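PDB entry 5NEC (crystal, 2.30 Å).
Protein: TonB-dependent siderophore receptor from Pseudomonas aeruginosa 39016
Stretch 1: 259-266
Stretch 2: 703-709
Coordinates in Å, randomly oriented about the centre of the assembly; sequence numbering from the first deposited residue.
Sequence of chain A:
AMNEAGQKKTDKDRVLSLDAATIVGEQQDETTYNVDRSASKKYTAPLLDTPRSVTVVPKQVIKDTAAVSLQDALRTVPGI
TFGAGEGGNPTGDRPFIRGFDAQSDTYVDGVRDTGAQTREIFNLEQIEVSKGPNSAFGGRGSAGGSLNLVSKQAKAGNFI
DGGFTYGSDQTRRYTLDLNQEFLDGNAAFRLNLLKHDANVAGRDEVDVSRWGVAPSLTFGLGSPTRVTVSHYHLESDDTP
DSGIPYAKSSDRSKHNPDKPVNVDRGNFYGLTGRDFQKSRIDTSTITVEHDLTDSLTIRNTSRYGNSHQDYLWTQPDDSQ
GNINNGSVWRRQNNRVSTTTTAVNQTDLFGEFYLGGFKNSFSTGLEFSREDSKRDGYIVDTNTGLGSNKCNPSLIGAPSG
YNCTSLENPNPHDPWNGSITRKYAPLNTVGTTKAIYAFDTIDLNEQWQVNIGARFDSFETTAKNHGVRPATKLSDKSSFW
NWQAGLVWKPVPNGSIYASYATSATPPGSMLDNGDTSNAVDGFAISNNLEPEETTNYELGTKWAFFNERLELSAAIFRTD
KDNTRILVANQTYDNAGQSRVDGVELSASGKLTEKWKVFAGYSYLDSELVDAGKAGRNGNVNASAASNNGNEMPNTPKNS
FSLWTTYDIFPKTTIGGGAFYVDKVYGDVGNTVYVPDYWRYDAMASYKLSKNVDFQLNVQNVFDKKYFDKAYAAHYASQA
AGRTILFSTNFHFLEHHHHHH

Stretch 1 (259-266) KPVNVDRG
Stretch 2, residues 703-709: FDKKYFD

How do the two backbones lie? Stretch 1 has no regular structure: it runs extended from Lys 259 (phi/psi -127/171) through Val 263 (-131/177), then bends at Arg 265 (-52/-44). In stretch 2, Asp 704 takes the left-handed 55/41 before the chain extends from Lys 705 through Phe 708, turning a corner at Asp 709. Pro 260 CA lies 8.5 Å from Phe 708 CA and Arg 265 CA 7.3 Å from Lys 706 CA, so the chains run in roughly opposite directions, and no backbone-to-backbone hydrogen bond joins them.

What fills the buried end? Pro 260, C-gamma exo, packs on one face of the Phe 708 ring (chi1 m, chi2 -88°). Pro 260 CG sits 3.7 Å from the centroid of the Phe 708 ring, 3° off the normal, a CH-pi contact.

How does Lys 706 cross the gap? The t, t, p, t chain carries Lys 706 NZ to Asn 262 OD1 (3.2 Å), a hydrogen bond, and to Val 263 O (3.3 Å), a weak one. Asn 262 is t, chi2 44°.

What does Arg 265 grip? With t, t, m and chi4 -79°, Arg 265 NH1 and NH2 each donate a weak hydrogen bond to Asp 704 O at 3.1 Å. Asp 704 (chi1 t) places OD2 over one guanidinium face, 3.3 Å from Arg 265 NH2: a salt bridge of charges alone.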

# COMPACT_ATOMS: atom_id res chain seq x y z
N LYS A 259 17.16 -1.58 19.41
CA LYS A 259 15.94 -0.87 19.08
C LYS A 259 16.20 0.67 19.06
O LYS A 259 17.28 1.11 19.44
CB LYS A 259 14.85 -1.25 20.08
CG LYS A 259 15.13 -0.84 21.51
CD LYS A 259 13.90 -1.06 22.37
CE LYS A 259 13.98 -0.34 23.70
NZ LYS A 259 12.62 0.19 24.05
N PRO A 260 15.22 1.48 18.59
CA PRO A 260 15.51 2.91 18.47
C PRO A 260 15.92 3.55 19.77
O PRO A 260 15.41 3.18 20.80
CB PRO A 260 14.19 3.50 17.97
CG PRO A 260 13.57 2.39 17.22
CD PRO A 260 13.92 1.15 17.99
N VAL A 261 16.84 4.50 19.71
CA VAL A 261 17.19 5.29 20.90
C VAL A 261 15.96 6.00 21.48
O VAL A 261 15.01 6.26 20.77
CB VAL A 261 18.32 6.31 20.65
CG1 VAL A 261 19.60 5.59 20.24
CG2 VAL A 261 17.92 7.34 19.60
N ASN A 262 15.98 6.26 22.78
CA ASN A 262 14.93 7.00 23.45
C ASN A 262 15.37 8.46 23.62
O ASN A 262 16.21 8.78 24.44
CB ASN A 262 14.59 6.36 24.79
CG ASN A 262 13.35 6.96 25.43
OD1 ASN A 262 12.33 7.19 24.77
ND2 ASN A 262 13.43 7.22 26.73
N VAL A 263 14.80 9.33 22.79
CA VAL A 263 15.08 10.76 22.78
C VAL A 263 13.74 11.49 22.79
O VAL A 263 12.68 10.86 22.76
CB VAL A 263 15.91 11.17 21.55
CG1 VAL A 263 17.31 10.54 21.60
CG2 VAL A 263 15.22 10.81 20.23
N ASP A 264 13.75 12.81 22.84
CA ASP A 264 12.50 13.56 22.83
C ASP A 264 11.67 13.21 21.59
O ASP A 264 12.22 12.92 20.52
CB ASP A 264 12.76 15.06 22.92
CG ASP A 264 13.21 15.50 24.31
OD1 ASP A 264 13.29 14.66 25.26
OD2 ASP A 264 13.47 16.71 24.48
N ARG A 265 10.36 13.21 21.76
CA ARG A 265 9.43 12.75 20.73
C ARG A 265 9.65 13.43 19.36
O ARG A 265 9.68 12.75 18.34
CB ARG A 265 8.00 12.97 21.20
CG ARG A 265 6.94 12.33 20.31
CD ARG A 265 5.55 12.94 20.56
NE ARG A 265 5.05 12.54 21.85
CZ ARG A 265 4.49 11.35 22.13
NH1 ARG A 265 4.31 10.40 21.18
NH2 ARG A 265 4.09 11.12 23.37
N GLY A 266 9.85 14.75 19.37
CA GLY A 266 9.93 15.58 18.16
C GLY A 266 11.26 15.59 17.42
O GLY A 266 11.33 16.14 16.32
N PHE A 703 -4.05 7.83 22.93
CA PHE A 703 -3.13 7.91 24.07
C PHE A 703 -1.73 8.46 23.74
O PHE A 703 -0.83 8.43 24.57
CB PHE A 703 -3.10 6.53 24.77
CG PHE A 703 -4.46 6.10 25.30
CD1 PHE A 703 -4.98 6.69 26.45
CD2 PHE A 703 -5.24 5.17 24.61
CE1 PHE A 703 -6.24 6.32 26.93
CE2 PHE A 703 -6.50 4.81 25.08
CZ PHE A 703 -7.00 5.39 26.24
N ASP A 704 -1.54 9.00 22.54
CA ASP A 704 -0.27 9.61 22.13
C ASP A 704 0.91 8.64 22.29
O ASP A 704 1.98 9.01 22.73
CB ASP A 704 -0.04 10.91 22.93
CG ASP A 704 0.83 11.94 22.20
OD1 ASP A 704 1.01 11.88 20.96
OD2 ASP A 704 1.33 12.85 22.90
N LYS A 705 0.68 7.38 21.93
CA LYS A 705 1.73 6.37 21.99
C LYS A 705 2.83 6.72 21.00
O LYS A 705 2.54 7.04 19.84
CB LYS A 705 1.13 5.00 21.66
CG LYS A 705 2.12 3.85 21.58
CD LYS A 705 2.79 3.55 22.91
CE LYS A 705 3.69 2.34 22.78
NZ LYS A 705 3.96 1.68 24.09
N LYS A 706 4.07 6.67 21.46
CA LYS A 706 5.21 6.78 20.57
C LYS A 706 5.56 5.37 20.08
O LYS A 706 5.72 4.45 20.88
CB LYS A 706 6.41 7.45 21.24
CG LYS A 706 7.47 7.90 20.24
CD LYS A 706 8.64 8.66 20.86
CE LYS A 706 9.56 7.72 21.62
NZ LYS A 706 10.43 8.51 22.52
N TYR A 707 5.60 5.20 18.76
CA TYR A 707 5.89 3.90 18.18
C TYR A 707 6.46 4.06 16.78
O TYR A 707 6.45 5.14 16.20
CB TYR A 707 4.64 2.99 18.18
CG TYR A 707 3.55 3.38 17.20
CD1 TYR A 707 3.52 2.84 15.90
CD2 TYR A 707 2.55 4.28 17.56
CE1 TYR A 707 2.53 3.19 15.00
CE2 TYR A 707 1.55 4.63 16.66
CZ TYR A 707 1.54 4.09 15.39
OH TYR A 707 0.55 4.44 14.51
N PHE A 708 6.96 2.94 16.27
CA PHE A 708 7.72 2.94 15.05
C PHE A 708 7.07 1.99 14.06
O PHE A 708 7.03 0.78 14.27
CB PHE A 708 9.16 2.54 15.35
CG PHE A 708 9.83 3.46 16.32
CD1 PHE A 708 10.49 4.60 15.89
CD2 PHE A 708 9.78 3.20 17.69
CE1 PHE A 708 11.08 5.46 16.80
CE2 PHE A 708 10.37 4.05 18.61
CZ PHE A 708 11.02 5.19 18.16
N ASP A 709 6.57 2.59 12.99
CA ASP A 709 5.78 1.90 11.97
C ASP A 709 6.60 1.28 10.84
O ASP A 709 6.05 0.53 10.06
CB ASP A 709 4.72 2.86 11.39
CG ASP A 709 5.31 4.11 10.76
OD1 ASP A 709 6.41 4.55 11.14
OD2 ASP A 709 4.67 4.69 9.89